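Local coordinates for RIM-binding protein, isoform F (Drosophila melanogaster, PDB 6Q9M), which probably couples synaptic vesicle recruitment to release sites at the active zone, through a scaffold that includes a central fibronectin type III array, at residues A[93-98]-A[123-128]; A[45-50]-A[71-76]; A[127-132]-A[168-173]. All coordinates share one frame; numbering follows the deposited sequence.

Contact 1. Residues A[93-98]-A[123-128]; sequences TMIIGR and LPANSN
T93 and S127 grip each other by two hydrogen bonds. The hydroxyl OG of S127 accepts from T93 N at 2.9 Å, nearly straight at 166°, and S127 N returns a bond to T93 O, also 2.9 Å long. A chi1 of 56° sets the serine OG between its own backbone N and carbonyl carbon, where it meets T93 N; OG has a further, weak bond to A91 O. On T93 the two branches divide the work. OG1, anti to the backbone N (chi1 -164°), turns to I75 O and R74 NH1, while the methyl CG2 packs at 4.0 Å from P124 CG and 3.5 Å from P124 O. That proline oxygen is also held by R74 NH1, which ties both segments to strand 73-81. Farther along the strand, I95 N makes a weak bond to A125 O, and I95 CD1 reaches within 4.1 Å of A125 CB. M94 brings only its CB near N126, 3.8 Å from ND2; its extended chain continues to L14, L16 and I26. N126 instead folds its OD1 back onto N128 N, 2.9 Å away in the carbonyl plane, closing an Asx turn. M94 and N126 form a single backbone bridge, so a loop of the second fibronectin type III domain is docked, largely buried, on the edge strand 93-96 of the first: an interdomain joint in a tandem array.

Contact 2. Residues A[45-50]-A[71-76]; sequences YVDGVL and RPHRIS
Strand 39-46 runs antiparallel to strand 73-81, with Y45 and S76 as a hydrogen-bonded pair and V46 and I75 as the non-hydrogen-bonded pair next to it, and the ladder closes with D47 N bonded to R74 O at 2.8 Å. At this end D47 does most of the side-chain work. Its CG is anti to the carbonyl carbon (chi1 -44°), and the carboxylate spans two residues of the partner strand: OD1 takes R74 N at 2.9 Å, met nearly along its C-O axis, and OD2 takes H73 ND1 at 2.8 Å through its syn lone pair. Carboxylate and imidazole planes are only 12° apart, and ND1 points its N-H at OD2 within the ring plane; the bond to the carboxylate makes ND1 the donor, while the other nitrogen, NE2, has a weak bond with D68 O. Such a carboxylate would probably favour a protonated histidine. D47 belongs to the type I' turn from V46 to V49, the tight hairpin between strands 39-46 and 49-55 in the four-stranded sheet of this fibronectin type III sandwich. V46 and I75 lie side by side and point the same way, with V46 CG2 4.1 Å from I75 CG1; I75 also meets V24 and I26 of the facing strand 23-29. On the other face S76 OG stands 3.5 Å from Y45 CB and is hydrogen-bonded to D89, while the Y45 ring makes a cation-pi contact with R78. R74 bends at chi3 (-66°), which places NE, and its guanidinium lies toward P124 and the interdomain joint.

Contact 3. Residues A[127-132]-A[168-173]; sequences SNHQHV and KHLRAV
A chi1 of -71° puts CG of H129 anti to its carbonyl carbon and with it directs the imidazole toward L170, whose own CG takes the place between backbone N and carbonyl carbon (chi1 76°). The leucine CB stands over one face of the imidazole, 4.2 Å from the H129 ring centroid and 14° off the normal, a CH-pi contact displaced toward the rim. Its methyl CD2 comes nearer to the ring atoms, 3.3 Å from H129 NE2 and 3.5 Å from H129 CE1, so the leucine packs mainly on the NE2-CE1 part of the ring. Elsewhere on the imidazole, H129 CD2 lies 3.2 Å from K168 O. One hydrogen bond spans the pair of segments, from K168 N to Q130 O at 2.8 Å, bent and with the donor tilted from the carbonyl plane. The K168 chain turns at chi2 and chi3, and its end leads away from the partner segment. CB of H169 points away from the other segment; its ND1 accepts a weak bond from the following residue's backbone, L170 N. This is mostly surface packing of the segment leading into strand 131-135 against the loop leaving strand 160-167, its antiparallel neighbour in the second fibronectin type III domain. H129 also touches A167 at the end of strand 160-167, Q130 lies against T142 of strand 138-143, and V132, already in strand 131-135, continues the pairing by backbone bonding with R166.

How the contacts relate
From the N terminus, contact 2 comes first, closing the loop between 45-50 and 71-76 wholly within the first fibronectin type III domain. Contact 1 follows in series, joining 93-98 to 123-128 and so bridging the first domain to the second. Contact 3 starts where contact 1 ends, sharing S127 and N128, and closes a longer loop to 168-173 within the second domain. None of the three loops encloses another. Contacts 1 and 2 meet in one sheet, where strands 73-81 and 93-96 are neighbours. P124 packs on H131, linking contacts 1 and 3, whereas contacts 2 and 3 do not touch, their nearest atoms about 7 Å apart.

Contact 1. Residues A[93-98]-A[123-128]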
loop_
_atom_site.group_PDB
_atom_site.type_symbol
_atom_site.label_atom_id
_atom_site.label_comp_id
_atom_site.label_asym_id
_atom_site.label_seq_id
_atom_site.Cartn_x
_atom_site.Cartn_y
_atom_site.Cartn_z
ATOM N N THR A 93 -2.307 -13.772 -4.766
ATOM C CA THR A 93 -1.444 -13.347 -5.853
ATOM C C THR A 93 -0.150 -14.142 -5.848
ATOM O O THR A 93 0.304 -14.627 -4.806
ATOM C CB THR A 93 -1.126 -11.860 -5.782
ATOM O OG1 THR A 93 -0.603 -11.448 -7.053
ATOM C CG2 THR A 93 -0.071 -11.582 -4.686
ATOM N N MET A 94 0.419 -14.291 -7.044
ATOM C CA MET A 94 1.708 -14.955 -7.194
ATOM C C MET A 94 2.373 -14.485 -8.480
ATOM O O MET A 94 1.704 -14.101 -9.450
ATOM C CB MET A 94 1.569 -16.481 -7.200
ATOM C CG MET A 94 0.841 -17.020 -8.430
ATOM S SD MET A 94 0.883 -18.832 -8.550
ATOM C CE MET A 94 -0.023 -19.074 -10.080
ATOM N N ILE A 95 3.696 -14.525 -8.477
ATOM C CA ILE A 95 4.487 -14.142 -9.635
ATOM C C ILE A 95 5.128 -15.383 -10.224
ATOM O O ILE A 95 5.631 -16.239 -9.483
ATOM C CB ILE A 95 5.548 -13.098 -9.250
ATOM C CG1 ILE A 95 4.865 -11.852 -8.686
ATOM C CG2 ILE A 95 6.407 -12.761 -10.449
ATOM C CD1 ILE A 95 5.827 -10.889 -8.020
ATOM N N ILE A 96 5.080 -15.481 -11.551
ATOM C CA ILE A 96 5.653 -16.589 -12.295
ATOM C C ILE A 96 6.581 -16.026 -13.363
ATOM O O ILE A 96 6.509 -14.847 -13.717
ATOM C CB ILE A 96 4.561 -17.455 -12.940
ATOM C CG1 ILE A 96 3.801 -16.604 -13.965
ATOM C CG2 ILE A 96 3.606 -17.967 -11.886
ATOM C CD1 ILE A 96 2.763 -17.375 -14.732
ATOM N N GLY A 97 7.468 -16.879 -13.864
ATOM C CA GLY A 97 8.376 -16.532 -14.941
ATOM C C GLY A 97 9.818 -16.453 -14.469
ATOM O O GLY A 97 10.122 -16.515 -13.278
ATOM N N ARG A 98 10.711 -16.307 -15.456
ATOM C CA ARG A 98 12.135 -16.036 -15.244
ATOM C C ARG A 98 12.714 -16.969 -14.174
ATOM O O ARG A 98 12.896 -18.167 -14.416
ATOM C CB ARG A 98 12.278 -14.512 -14.958
ATOM C CG ARG A 98 13.379 -13.883 -14.045
ATOM C CD ARG A 98 14.826 -14.287 -14.357
ATOM N NE ARG A 98 15.607 -14.422 -13.121
ATOM C CZ ARG A 98 16.937 -14.443 -13.063
ATOM N NH1 ARG A 98 17.653 -14.324 -14.171
ATOM N NH2 ARG A 98 17.551 -14.573 -11.892
ATOM N N LEU A 123 2.562 -5.719 -0.907
ATOM C CA LEU A 123 2.154 -6.624 -1.967
ATOM C C LEU A 123 3.084 -7.820 -1.917
ATOM O O LEU A 123 4.273 -7.679 -2.223
ATOM C CB LEU A 123 2.220 -5.943 -3.335
ATOM C CG LEU A 123 1.735 -6.761 -4.545
ATOM C CD1 LEU A 123 0.307 -7.284 -4.327
ATOM C CD2 LEU A 123 1.819 -5.939 -5.848
ATOM N N PRO A 124 2.620 -8.988 -1.492
ATOM C CA PRO A 124 3.502 -10.152 -1.451
ATOM C C PRO A 124 3.844 -10.592 -2.863
ATOM O O PRO A 124 3.124 -10.304 -3.819
ATOM C CB PRO A 124 2.666 -11.214 -0.726
ATOM C CG PRO A 124 1.254 -10.812 -0.948
ATOM C CD PRO A 124 1.242 -9.311 -1.076
ATOM N N ALA A 125 4.982 -11.280 -2.986
ATOM C CA ALA A 125 5.301 -11.967 -4.226
ATOM C C ALA A 125 4.510 -13.255 -4.368
ATOM O O ALA A 125 4.203 -13.665 -5.494
ATOM C CB ALA A 125 6.796 -12.276 -4.299
ATOM N N ASN A 126 4.163 -13.890 -3.251
ATOM C CA ASN A 126 3.318 -15.091 -3.259
ATOM C C ASN A 126 2.516 -15.094 -1.966
ATOM O O ASN A 126 3.093 -15.164 -0.875
ATOM C CB ASN A 126 4.153 -16.369 -3.382
ATOM C CG ASN A 126 3.300 -17.609 -3.522
ATOM O OD1 ASN A 126 2.388 -17.850 -2.727
ATOM N ND2 ASN A 126 3.584 -18.406 -4.549
ATOM N N SER A 127 1.196 -15.022 -2.076
ATOM C CA SER A 127 0.392 -14.799 -0.883
ATOM C C SER A 127 0.101 -16.077 -0.114
ATOM O O SER A 127 -0.711 -16.048 0.815
ATOM C CB SER A 127 -0.908 -14.104 -1.261
ATOM O OG SER A 127 -1.576 -14.882 -2.228
ATOM N N ASN A 128 0.738 -17.189 -0.482
ATOM C CA ASN A 128 0.709 -18.402 0.323
ATOM C C ASN A 128 1.727 -18.372 1.454
ATOM O O ASN A 128 1.691 -19.255 2.312
ATOM C CB ASN A 128 0.984 -19.644 -0.538
ATOM C CG ASN A 128 -0.084 -19.889 -1.599
ATOM O OD1 ASN A 128 -1.283 -19.919 -1.312
ATOM N ND2 ASN A 128 0.356 -20.101 -2.830
#

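Contact 2. Residues A[45-50]-A[71-76]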
loop_
_atom_site.group_PDB
_atom_site.type_symbol
_atom_site.label_atom_id
_atom_site.label_comp_id
_atom_site.label_asym_id
_atom_site.label_seq_id
_atom_site.Cartn_x
_atom_site.Cartn_y
_atom_site.Cartn_z
ATOM N N TYR A 45 -6.873 -12.351 -12.915
ATOM C CA TYR A 45 -6.124 -11.258 -13.521
ATOM C C TYR A 45 -4.705 -11.693 -13.846
ATOM O O TYR A 45 -4.109 -12.510 -13.136
ATOM C CB TYR A 45 -6.059 -10.048 -12.605
ATOM C CG TYR A 45 -7.399 -9.405 -12.353
ATOM C CD1 TYR A 45 -8.287 -9.956 -11.440
ATOM C CD2 TYR A 45 -7.776 -8.254 -13.027
ATOM C CE1 TYR A 45 -9.507 -9.384 -11.206
ATOM C CE2 TYR A 45 -9.003 -7.676 -12.793
ATOM C CZ TYR A 45 -9.863 -8.246 -11.877
ATOM O OH TYR A 45 -11.093 -7.683 -11.625
ATOM N N VAL A 46 -4.161 -11.119 -14.919
ATOM C CA VAL A 46 -2.751 -11.266 -15.264
ATOM C C VAL A 46 -2.206 -9.867 -15.517
ATOM O O VAL A 46 -2.725 -9.140 -16.374
ATOM C CB VAL A 46 -2.552 -12.177 -16.493
ATOM C CG1 VAL A 46 -1.097 -12.229 -16.900
ATOM C CG2 VAL A 46 -3.052 -13.588 -16.197
ATOM N N ASP A 47 -1.182 -9.486 -14.758
ATOM C CA ASP A 47 -0.643 -8.126 -14.753
ATOM C C ASP A 47 -1.758 -7.087 -14.753
ATOM O O ASP A 47 -1.743 -6.120 -15.514
ATOM C CB ASP A 47 0.312 -7.896 -15.921
ATOM C CG ASP A 47 1.282 -9.052 -16.123
ATOM O OD1 ASP A 47 1.639 -9.708 -15.121
ATOM O OD2 ASP A 47 1.680 -9.311 -17.284
ATOM N N GLY A 48 -2.758 -7.306 -13.904
ATOM C CA GLY A 48 -3.831 -6.349 -13.747
ATOM C C GLY A 48 -4.972 -6.445 -14.740
ATOM O O GLY A 48 -5.979 -5.754 -14.555
ATOM N N VAL A 49 -4.857 -7.256 -15.794
ATOM C CA VAL A 49 -5.901 -7.372 -16.812
ATOM C C VAL A 49 -6.769 -8.590 -16.504
ATOM O O VAL A 49 -6.252 -9.692 -16.277
ATOM C CB VAL A 49 -5.287 -7.480 -18.219
ATOM C CG1 VAL A 49 -6.365 -7.721 -19.258
ATOM C CG2 VAL A 49 -4.491 -6.232 -18.552
ATOM N N LEU A 50 -8.088 -8.398 -16.511
ATOM C CA LEU A 50 -9.020 -9.501 -16.270
ATOM C C LEU A 50 -9.028 -10.456 -17.461
ATOM O O LEU A 50 -9.171 -10.021 -18.604
ATOM C CB LEU A 50 -10.429 -8.961 -16.014
ATOM C CG LEU A 50 -11.588 -9.967 -15.955
ATOM C CD1 LEU A 50 -11.298 -11.090 -14.975
ATOM C CD2 LEU A 50 -12.890 -9.271 -15.589
ATOM N N ARG A 71 8.333 -13.750 -20.535
ATOM C CA ARG A 71 8.183 -12.629 -19.614
ATOM C C ARG A 71 7.689 -13.086 -18.239
ATOM O O ARG A 71 6.937 -14.061 -18.126
ATOM C CB ARG A 71 7.188 -11.602 -20.168
ATOM C CG ARG A 71 7.401 -11.160 -21.583
ATOM C CD ARG A 71 6.093 -10.622 -22.177
ATOM N NE ARG A 71 6.219 -9.983 -23.496
ATOM C CZ ARG A 71 6.884 -10.468 -24.549
ATOM N NH1 ARG A 71 7.518 -11.635 -24.504
ATOM N NH2 ARG A 71 6.902 -9.777 -25.680
ATOM N N PRO A 72 8.079 -12.377 -17.186
ATOM C CA PRO A 72 7.505 -12.632 -15.866
ATOM C C PRO A 72 6.107 -12.046 -15.789
ATOM O O PRO A 72 5.741 -11.143 -16.541
ATOM C CB PRO A 72 8.461 -11.901 -14.921
ATOM C CG PRO A 72 8.936 -10.730 -15.758
ATOM C CD PRO A 72 9.006 -11.229 -17.178
ATOM N N HIS A 73 5.314 -12.586 -14.866
ATOM C CA HIS A 73 3.920 -12.176 -14.762
ATOM C C HIS A 73 3.455 -12.247 -13.317
ATOM O O HIS A 73 3.948 -13.058 -12.531
ATOM C CB HIS A 73 3.005 -13.060 -15.622
ATOM C CG HIS A 73 3.249 -12.927 -17.087
ATOM N ND1 HIS A 73 2.838 -11.830 -17.812
ATOM C CD2 HIS A 73 3.886 -13.741 -17.960
ATOM C CE1 HIS A 73 3.202 -11.978 -19.072
ATOM N NE2 HIS A 73 3.835 -13.131 -19.189
ATOM N N ARG A 74 2.465 -11.417 -12.992
ATOM C CA ARG A 74 1.768 -11.494 -11.718
ATOM C C ARG A 74 0.350 -11.967 -11.985
ATOM O O ARG A 74 -0.391 -11.323 -12.741
ATOM C CB ARG A 74 1.739 -10.153 -10.995
ATOM C CG ARG A 74 0.941 -10.243 -9.690
ATOM C CD ARG A 74 0.831 -8.921 -8.958
ATOM N NE ARG A 74 2.125 -8.458 -8.471
ATOM C CZ ARG A 74 2.726 -8.923 -7.371
ATOM N NH1 ARG A 74 2.168 -9.877 -6.645
ATOM N NH2 ARG A 74 3.897 -8.433 -7.005
ATOM N N ILE A 75 -0.015 -13.095 -11.387
ATOM C CA ILE A 75 -1.366 -13.625 -11.490
ATOM C C ILE A 75 -2.060 -13.487 -10.154
ATOM O O ILE A 75 -1.452 -13.709 -9.097
ATOM C CB ILE A 75 -1.327 -15.082 -11.973
ATOM C CG1 ILE A 75 -0.571 -15.074 -13.314
ATOM C CG2 ILE A 75 -2.770 -15.658 -12.050
ATOM C CD1 ILE A 75 -0.555 -16.367 -14.053
ATOM N N SER A 76 -3.334 -13.134 -10.203
ATOM C CA SER A 76 -4.073 -12.885 -8.981
ATOM C C SER A 76 -5.519 -13.297 -9.205
ATOM O O SER A 76 -5.995 -13.298 -10.341
ATOM C CB SER A 76 -3.947 -11.411 -8.581
ATOM O OG SER A 76 -4.779 -10.625 -9.421
#

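Contact 3. Residues A[127-132]-A[168-173]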
loop_
_atom_site.group_PDB
_atom_site.type_symbol
_atom_site.label_atom_id
_atom_site.label_comp_id
_atom_site.label_asym_id
_atom_site.label_seq_id
_atom_site.Cartn_x
_atom_site.Cartn_y
_atom_site.Cartn_z
ATOM N N SER A 127 1.196 -15.022 -2.076
ATOM C CA SER A 127 0.392 -14.799 -0.883
ATOM C C SER A 127 0.101 -16.077 -0.114
ATOM O O SER A 127 -0.711 -16.048 0.815
ATOM C CB SER A 127 -0.908 -14.104 -1.261
ATOM O OG SER A 127 -1.576 -14.882 -2.228
ATOM N N ASN A 128 0.738 -17.189 -0.482
ATOM C CA ASN A 128 0.709 -18.402 0.323
ATOM C C ASN A 128 1.727 -18.372 1.454
ATOM O O ASN A 128 1.691 -19.255 2.312
ATOM C CB ASN A 128 0.984 -19.644 -0.538
ATOM C CG ASN A 128 -0.084 -19.889 -1.599
ATOM O OD1 ASN A 128 -1.283 -19.919 -1.312
ATOM N ND2 ASN A 128 0.356 -20.101 -2.830
ATOM N N HIS A 129 2.631 -17.397 1.469
ATOM C CA HIS A 129 3.694 -17.325 2.464
ATOM C C HIS A 129 3.259 -16.534 3.685
ATOM O O HIS A 129 2.526 -15.547 3.582
ATOM C CB HIS A 129 4.945 -16.655 1.888
ATOM C CG HIS A 129 5.677 -17.491 0.892
ATOM N ND1 HIS A 129 5.080 -17.978 -0.248
ATOM C CD2 HIS A 129 6.960 -17.917 0.860
ATOM C CE1 HIS A 129 5.964 -18.677 -0.938
ATOM N NE2 HIS A 129 7.113 -18.652 -0.288
ATOM N N GLN A 130 3.780 -16.932 4.840
ATOM C CA GLN A 130 3.749 -16.040 5.986
ATOM C C GLN A 130 4.701 -14.872 5.755
ATOM O O GLN A 130 5.713 -14.989 5.057
ATOM C CB GLN A 130 4.136 -16.787 7.254
ATOM C CG GLN A 130 3.242 -17.963 7.567
ATOM C CD GLN A 130 3.562 -18.566 8.918
ATOM O OE1 GLN A 130 2.951 -18.220 9.932
ATOM N NE2 GLN A 130 4.533 -19.463 8.943
ATOM N N HIS A 131 4.379 -13.739 6.363
ATOM C CA HIS A 131 5.223 -12.567 6.245
ATOM C C HIS A 131 5.560 -12.040 7.631
ATOM O O HIS A 131 4.761 -12.148 8.566
ATOM C CB HIS A 131 4.562 -11.493 5.395
ATOM C CG HIS A 131 4.423 -11.881 3.958
ATOM N ND1 HIS A 131 5.461 -11.778 3.054
ATOM C CD2 HIS A 131 3.375 -12.396 3.274
ATOM C CE1 HIS A 131 5.051 -12.196 1.869
ATOM N NE2 HIS A 131 3.792 -12.581 1.978
ATOM N N VAL A 132 6.759 -11.469 7.741
ATOM C CA VAL A 132 7.303 -10.971 8.995
ATOM C C VAL A 132 7.465 -9.466 8.866
ATOM O O VAL A 132 8.145 -8.986 7.951
ATOM C CB VAL A 132 8.651 -11.635 9.322
ATOM C CG1 VAL A 132 9.344 -10.899 10.427
ATOM C CG2 VAL A 132 8.452 -13.084 9.723
ATOM N N LYS A 168 8.469 -15.617 4.989
ATOM C CA LYS A 168 9.132 -16.814 5.484
ATOM C C LYS A 168 8.791 -17.979 4.562
ATOM O O LYS A 168 7.713 -18.017 3.959
ATOM C CB LYS A 168 8.742 -17.113 6.929
ATOM C CG LYS A 168 9.754 -18.027 7.638
ATOM C CD LYS A 168 11.201 -17.549 7.435
ATOM C CE LYS A 168 12.156 -18.719 7.156
ATOM N NZ LYS A 168 13.447 -18.299 6.531
ATOM N N HIS A 169 9.727 -18.920 4.427
ATOM C CA HIS A 169 9.606 -19.950 3.396
ATOM C C HIS A 169 8.441 -20.896 3.687
ATOM O O HIS A 169 8.118 -21.186 4.845
ATOM C CB HIS A 169 10.907 -20.745 3.271
ATOM C CG HIS A 169 11.113 -21.385 1.927
ATOM N ND1 HIS A 169 10.122 -21.454 0.970
ATOM C CD2 HIS A 169 12.198 -21.988 1.383
ATOM C CE1 HIS A 169 10.586 -22.071 -0.102
ATOM N NE2 HIS A 169 11.844 -22.405 0.122
ATOM N N LEU A 170 7.810 -21.376 2.611
ATOM C CA LEU A 170 6.634 -22.234 2.695
ATOM C C LEU A 170 7.052 -23.693 2.845
ATOM O O LEU A 170 7.938 -24.171 2.129
ATOM C CB LEU A 170 5.735 -22.052 1.462
ATOM C CG LEU A 170 6.074 -22.648 0.079
ATOM C CD1 LEU A 170 4.839 -22.698 -0.822
ATOM C CD2 LEU A 170 7.208 -21.901 -0.625
ATOM N N ARG A 171 6.423 -24.392 3.785
ATOM C CA ARG A 171 6.662 -25.815 4.009
ATOM C C ARG A 171 5.461 -26.589 3.476
ATOM O O ARG A 171 4.326 -26.347 3.905
ATOM C CB ARG A 171 6.892 -26.109 5.495
ATOM C CG ARG A 171 7.706 -27.368 5.785
ATOM C CD ARG A 171 9.166 -27.216 5.373
ATOM N NE ARG A 171 9.484 -28.005 4.184
ATOM C CZ ARG A 171 10.627 -27.915 3.510
ATOM N NH1 ARG A 171 11.567 -27.068 3.910
ATOM N NH2 ARG A 171 10.829 -28.668 2.438
ATOM N N ALA A 172 5.709 -27.501 2.537
ATOM C CA ALA A 172 4.622 -28.227 1.896
ATOM C C ALA A 172 3.788 -28.978 2.929
ATOM O O ALA A 172 4.270 -29.348 4.003
ATOM C CB ALA A 172 5.169 -29.199 0.850
ATOM N N VAL A 173 2.522 -29.193 2.595
ATOM C CA VAL A 173 1.571 -29.795 3.519
ATOM C C VAL A 173 1.678 -31.318 3.512
ATOM O O VAL A 173 1.893 -31.942 4.553
ATOM C CB VAL A 173 0.141 -29.343 3.183
ATOM C CG1 VAL A 173 -0.125 -27.965 3.766
ATOM C CG2 VAL A 173 -0.067 -29.334 1.672
#